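Local coordinates for uncharacterized protein (Nostoc punctiforme, PDB 2R3S) that probably transfers a methyl group from S-adenosylmethionine to a hydroxyl oxygen of a still unidentified substrate, as a putative O-methyltransferase, at residues 191-196 against 216-221; 168-173 against 234-239. One frame throughout, in Å; residues are numbered along the deposited sequence.

In the fold
Both contacts lie in one sheet of the O-methyltransferase domain, with centres about 9 Å apart. Across that sheet the strands run 217-221, 191-196, 168-172, 233-239, so contact 1 joins the outermost strand on one side to its neighbour and contact 2 joins the next two. Strands 191-196 and 168-172 are themselves adjacent: Phe193 N and O pair with Val169 O and Asp171 N. Along the chain 168-173 comes first, then 191-196, 216-221 and 234-239, so contact 1 forms between the two halves of contact 2. The resulting order, 3-2-1-4-5-7-6, is that of class I methyltransferases, whose cofactor binds at the C-terminal edge of these parallel strands.

Contact 1 of 2, residues 191-196 against 216-221; sequences EIFGVD and RYHTIA
Glu191 reaches past its register partner Arg216 to His218, two residues further on, and forms a carboxylate-imidazole hydrogen bond at the entry to a parallel strand pair. His218 NE2 donates to Glu191 OE1 with an N-H...O angle of 167°; the refined 2.4 Å between NE2 and OE1 is too short to be taken literally. OE1 meets the imidazole at its edge, near the ring plane, and the carboxylate is nearly coplanar with it (23°). In the Glu191 chain the bend at chi2 (-77°) brings CD toward 216-221. The nearest atom of Arg216 to Glu191 OE2 is the aliphatic CG; the guanidinium bonds instead to Ala190 O and Ala184 O.

His218 also meets Phe193 on the same sheet face. His218 CD2 stands 3.6 Å above one face of the phenyl plane, offset toward the rim, while His218 CB makes an off-centre CH-pi contact with the same ring; the two rings are inclined to each other, neither stacked nor perpendicular. Lys168 adds a cation-pi contact to Phe193.

The backbones follow a parallel ladder: Ile192 N to Arg216 O, His218 N to Ile192 O (2.7 Å), Gly194 N to His218 O and Ile220 N to Gly194 O. With helix 198-211 these strands make a beta-alpha-beta crossover of the Rossmann-like methyltransferase fold. On the helix-covered face, Tyr217 CE1 packs 3.6 Å from Ile192 CG2, and Tyr217 OH lies 3.8 Å from Gly194 CA, where no side chain intervenes; Ala204 and Ala208 of the helix touch the same tyrosine. Asp196 lies near the C-terminal end of 191-196, where class I relatives commonly place an acidic residue for the cofactor ribose; here its OD2 accepts from Ser175 N.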
loop_
_atom_site.group_PDB
_atom_site.type_symbol
_atom_site.label_atom_id
_atom_site.label_comp_id
_atom_site.label_asym_id
_atom_site.label_seq_id
_atom_site.Cartn_x
_atom_site.Cartn_y
_atom_site.Cartn_z
ATOM N N GLU A 191 30.824 26.149 16.393
ATOM C CA GLU A 191 31.196 26.006 14.998
ATOM C C GLU A 191 30.776 24.610 14.566
ATOM O O GLU A 191 31.106 23.632 15.248
ATOM C CB GLU A 191 32.709 26.176 14.811
ATOM C CG GLU A 191 33.244 27.578 15.175
ATOM C CD GLU A 191 32.953 28.631 14.120
ATOM O OE1 GLU A 191 32.851 28.281 12.923
ATOM O OE2 GLU A 191 32.830 29.818 14.498
ATOM N N ILE A 192 30.080 24.526 13.428
ATOM C CA ILE A 192 29.472 23.290 12.941
ATOM C C ILE A 192 30.183 22.768 11.709
ATOM O O ILE A 192 30.457 23.507 10.761
ATOM C CB ILE A 192 27.978 23.476 12.558
ATOM C CG1 ILE A 192 27.215 24.281 13.618
ATOM C CG2 ILE A 192 27.344 22.136 12.329
ATOM C CD1 ILE A 192 27.250 23.723 15.041
ATOM N N PHE A 193 30.496 21.487 11.729
ATOM C CA PHE A 193 31.077 20.830 10.583
ATOM C C PHE A 193 30.132 19.732 10.117
ATOM O O PHE A 193 29.836 18.781 10.866
ATOM C CB PHE A 193 32.460 20.269 10.929
ATOM C CG PHE A 193 33.455 21.328 11.249
ATOM C CD1 PHE A 193 33.411 21.976 12.470
ATOM C CD2 PHE A 193 34.413 21.693 10.330
ATOM C CE1 PHE A 193 34.309 22.984 12.779
ATOM C CE2 PHE A 193 35.314 22.676 10.628
ATOM C CZ PHE A 193 35.262 23.328 11.869
ATOM N N GLY A 194 29.668 19.869 8.883
ATOM C CA GLY A 194 28.761 18.911 8.284
ATOM C C GLY A 194 29.451 17.993 7.330
ATOM O O GLY A 194 30.175 18.443 6.446
ATOM N N VAL A 195 29.200 16.698 7.482
ATOM C CA VAL A 195 29.756 15.695 6.590
ATOM C C VAL A 195 28.650 15.068 5.787
ATOM O O VAL A 195 27.728 14.491 6.357
ATOM C CB VAL A 195 30.483 14.568 7.398
ATOM C CG1 VAL A 195 31.042 13.503 6.467
ATOM C CG2 VAL A 195 31.602 15.148 8.264
ATOM N N ASP A 196 28.722 15.173 4.469
ATOM C CA ASP A 196 27.819 14.415 3.584
ATOM C C ASP A 196 28.390 14.431 2.175
ATOM O O ASP A 196 29.461 14.996 1.945
ATOM C CB ASP A 196 26.396 15.007 3.586
ATOM C CG ASP A 196 25.306 13.939 3.466
ATOM O OD1 ASP A 196 25.422 13.054 2.588
ATOM O OD2 ASP A 196 24.316 13.994 4.232
ATOM N N ARG A 216 29.274 30.023 10.519
ATOM C CA ARG A 216 29.678 29.053 11.529
ATOM C C ARG A 216 29.329 27.662 11.076
ATOM O O ARG A 216 29.268 26.731 11.892
ATOM C CB ARG A 216 28.984 29.359 12.855
ATOM C CG ARG A 216 29.217 30.776 13.317
ATOM C CD ARG A 216 28.841 30.955 14.742
ATOM N NE ARG A 216 27.428 31.253 14.885
ATOM C CZ ARG A 216 26.558 30.552 15.603
ATOM N NH1 ARG A 216 26.922 29.453 16.259
ATOM N NH2 ARG A 216 25.302 30.956 15.662
ATOM N N TYR A 217 29.107 27.536 9.769
ATOM C CA TYR A 217 28.760 26.285 9.149
ATOM C C TYR A 217 29.814 25.907 8.125
ATOM O O TYR A 217 29.993 26.606 7.144
ATOM C CB TYR A 217 27.369 26.350 8.483
ATOM C CG TYR A 217 26.846 24.969 8.299
ATOM C CD1 TYR A 217 26.213 24.308 9.346
ATOM C CD2 TYR A 217 27.087 24.263 7.127
ATOM C CE1 TYR A 217 25.783 23.001 9.208
ATOM C CE2 TYR A 217 26.665 22.955 6.987
ATOM C CZ TYR A 217 26.015 22.334 8.030
ATOM O OH TYR A 217 25.587 21.040 7.894
ATOM N N HIS A 218 30.489 24.785 8.353
ATOM C CA HIS A 218 31.605 24.350 7.509
ATOM C C HIS A 218 31.325 22.968 6.966
ATOM O O HIS A 218 30.661 22.196 7.611
ATOM C CB HIS A 218 32.903 24.351 8.345
ATOM C CG HIS A 218 33.047 25.561 9.212
ATOM N ND1 HIS A 218 33.325 26.811 8.703
ATOM C CD2 HIS A 218 32.914 25.719 10.550
ATOM C CE1 HIS A 218 33.368 27.686 9.692
ATOM N NE2 HIS A 218 33.129 27.047 10.825
ATOM N N THR A 219 31.835 22.637 5.792
ATOM C CA THR A 219 31.490 21.364 5.171
ATOM C C THR A 219 32.725 20.503 4.906
ATOM O O THR A 219 33.797 21.012 4.593
ATOM C CB THR A 219 30.660 21.548 3.857
ATOM O OG1 THR A 219 31.480 22.110 2.824
ATOM C CG2 THR A 219 29.450 22.442 4.097
ATOM N N ILE A 220 32.572 19.197 5.083
ATOM C CA ILE A 220 33.598 18.223 4.764
ATOM C C ILE A 220 32.887 17.286 3.823
ATOM O O ILE A 220 32.123 16.430 4.269
ATOM C CB ILE A 220 34.086 17.470 6.018
ATOM C CG1 ILE A 220 34.635 18.437 7.051
ATOM C CG2 ILE A 220 35.145 16.473 5.659
ATOM C CD1 ILE A 220 34.914 17.826 8.359
ATOM N N ALA A 221 33.090 17.478 2.525
ATOM C CA ALA A 221 32.380 16.711 1.509
ATOM C C ALA A 221 33.017 15.334 1.340
ATOM O O ALA A 221 34.242 15.201 1.382
ATOM C CB ALA A 221 32.378 17.448 0.194
#

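Contact 2 of 2, residues 168-173 against 234-239. With EDO (1,2-ethanediol), chain E.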
loop_
_atom_site.group_PDB
_atom_site.type_symbol
_atom_site.label_atom_id
_atom_site.label_comp_id
_atom_site.label_asym_id
_atom_site.label_seq_id
_atom_site.Cartn_x
_atom_site.Cartn_y
_atom_site.Cartn_z
ATOM N N LYS A 168 32.581 23.006 19.337
ATOM C CA LYS A 168 32.851 22.325 18.068
ATOM C C LYS A 168 31.963 21.092 17.824
ATOM O O LYS A 168 31.980 20.135 18.600
ATOM C CB LYS A 168 34.332 21.961 17.974
ATOM C CG LYS A 168 34.845 21.845 16.558
ATOM C CD LYS A 168 36.324 21.575 16.510
ATOM C CE LYS A 168 36.749 21.209 15.101
ATOM N NZ LYS A 168 38.181 20.911 15.009
ATOM N N VAL A 169 31.229 21.117 16.712
ATOM C CA VAL A 169 30.175 20.146 16.410
ATOM C C VAL A 169 30.406 19.485 15.044
ATOM O O VAL A 169 30.706 20.145 14.063
ATOM C CB VAL A 169 28.768 20.808 16.425
ATOM C CG1 VAL A 169 27.656 19.754 16.209
ATOM C CG2 VAL A 169 28.549 21.558 17.717
ATOM N N LEU A 170 30.314 18.168 15.013
ATOM C CA LEU A 170 30.368 17.414 13.786
ATOM C C LEU A 170 28.963 16.857 13.580
ATOM O O LEU A 170 28.378 16.286 14.522
ATOM C CB LEU A 170 31.385 16.269 13.905
ATOM C CG LEU A 170 31.740 15.454 12.671
ATOM C CD1 LEU A 170 32.437 16.286 11.599
ATOM C CD2 LEU A 170 32.614 14.253 13.096
ATOM N N ASP A 171 28.425 17.045 12.372
ATOM C CA ASP A 171 27.108 16.513 11.993
ATOM C C ASP A 171 27.283 15.526 10.854
ATOM O O ASP A 171 27.406 15.936 9.710
ATOM C CB ASP A 171 26.165 17.651 11.597
ATOM C CG ASP A 171 24.683 17.234 11.584
ATOM O OD1 ASP A 171 24.399 16.019 11.699
ATOM O OD2 ASP A 171 23.804 18.131 11.431
ATOM N N ILE A 172 27.287 14.223 11.178
ATOM C CA ILE A 172 27.587 13.165 10.216
ATOM C C ILE A 172 26.321 12.674 9.489
ATOM O O ILE A 172 25.349 12.258 10.123
ATOM C CB ILE A 172 28.302 11.952 10.899
ATOM C CG1 ILE A 172 29.654 12.378 11.471
ATOM C CG2 ILE A 172 28.483 10.786 9.915
ATOM C CD1 ILE A 172 30.312 11.326 12.325
ATOM N N SER A 173 26.398 12.650 8.155
ATOM C CA SER A 173 25.253 12.640 7.238
ATOM C C SER A 173 24.301 13.779 7.584
ATOM O O SER A 173 23.116 13.583 7.831
ATOM C CB SER A 173 24.546 11.286 7.168
ATOM O OG SER A 173 23.992 10.962 8.416
ATOM N N ASP A 234 33.369 18.668 20.645
ATOM C CA ASP A 234 32.552 18.557 21.836
ATOM C C ASP A 234 31.288 17.713 21.651
ATOM O O ASP A 234 30.763 17.152 22.625
ATOM C CB ASP A 234 32.189 19.951 22.301
ATOM C CG ASP A 234 33.424 20.779 22.596
ATOM O OD1 ASP A 234 34.290 20.276 23.356
ATOM O OD2 ASP A 234 33.543 21.898 22.044
ATOM N N LEU A 235 30.807 17.615 20.409
ATOM C CA LEU A 235 29.514 17.002 20.121
ATOM C C LEU A 235 29.513 16.458 18.702
ATOM O O LEU A 235 29.883 17.164 17.761
ATOM C CB LEU A 235 28.431 18.051 20.331
ATOM C CG LEU A 235 26.970 17.736 20.028
ATOM C CD1 LEU A 235 26.488 16.599 20.889
ATOM C CD2 LEU A 235 26.126 18.991 20.263
ATOM N N VAL A 236 29.158 15.181 18.568
ATOM C CA VAL A 236 29.030 14.500 17.265
ATOM C C VAL A 236 27.588 13.974 17.088
ATOM O O VAL A 236 27.123 13.111 17.831
ATOM C CB VAL A 236 30.040 13.352 17.094
ATOM C CG1 VAL A 236 29.902 12.711 15.723
ATOM C CG2 VAL A 236 31.495 13.863 17.295
ATOM N N LEU A 237 26.881 14.528 16.108
ATOM C CA LEU A 237 25.514 14.127 15.808
ATOM C C LEU A 237 25.513 13.065 14.716
ATOM O O LEU A 237 26.216 13.206 13.724
ATOM C CB LEU A 237 24.699 15.329 15.339
ATOM C CG LEU A 237 24.879 16.624 16.120
ATOM C CD1 LEU A 237 23.918 17.672 15.594
ATOM C CD2 LEU A 237 24.679 16.349 17.581
ATOM N N LEU A 238 24.708 12.020 14.907
ATOM C CA LEU A 238 24.432 11.008 13.902
ATOM C C LEU A 238 22.895 10.866 13.683
ATOM O O LEU A 238 22.247 9.922 14.193
ATOM C CB LEU A 238 25.015 9.679 14.362
ATOM C CG LEU A 238 26.522 9.466 14.281
ATOM C CD1 LEU A 238 26.993 8.323 15.240
ATOM C CD2 LEU A 238 26.862 9.177 12.838
ATOM N N PRO A 239 22.300 11.797 12.911
ATOM C CA PRO A 239 20.872 11.724 12.645
ATOM C C PRO A 239 20.568 10.777 11.489
ATOM O O PRO A 239 21.089 10.961 10.414
ATOM C CB PRO A 239 20.509 13.164 12.290
ATOM C CG PRO A 239 21.808 13.910 12.132
ATOM C CD PRO A 239 22.912 12.952 12.237
HETATM C C1 EDO E . 20.129 12.035 7.805
HETATM O O1 EDO E . 21.539 11.816 8.177
HETATM C C2 EDO E . 19.720 11.669 6.367
HETATM O O2 EDO E . 19.325 10.306 6.133
#
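Ile172 and Leu238 lie side by side and point the same way, Leu238 CD2 resting 3.7 Å from Ile172 CB. Leu170 and Val236 are likewise aligned, with Leu170 CD2 and Val236 CG1 at 4.1 Å. In Ile172, chi2 near anti (171°) extends CD1 to Val236 CG1, 3.7 Å away, linking these pairs into one apolar layer.

On the other face Leu237 lies aslant both Val169 and Asp171. Asp171 OD2 accepts from Gly180 N, whereas buried OD1 has no polar partner in the model and faces Pro239 CG at 3.4 Å. By sequence, Asp171 probably matches the acidic residue of methyltransferase motif I; its bond to Gly180 N ties strand 168-172 to helix 178-186.

The backbone bonds Leu170 N to Leu235 O, Leu237 N to Leu170 O and Ile172 N to Leu237 O are near-straight over the middle of the pair. At the start, Lys168 N meets Asp234 OD2 at 3.1 Å, 23° out of the carboxylate plane; this oxygen also accepts from Leu167 N. At the opposite end, an ethanediol, probably from the crystallisation liquor, sits by Ser173 and Pro239, its refined distances doubtfully short.

Helix 247-260 packs on Ile172, Val236 and Leu238, helix 178-186 on Val169, Asp171, Leu237 and Pro239, with strand 191-196 alongside 168-172.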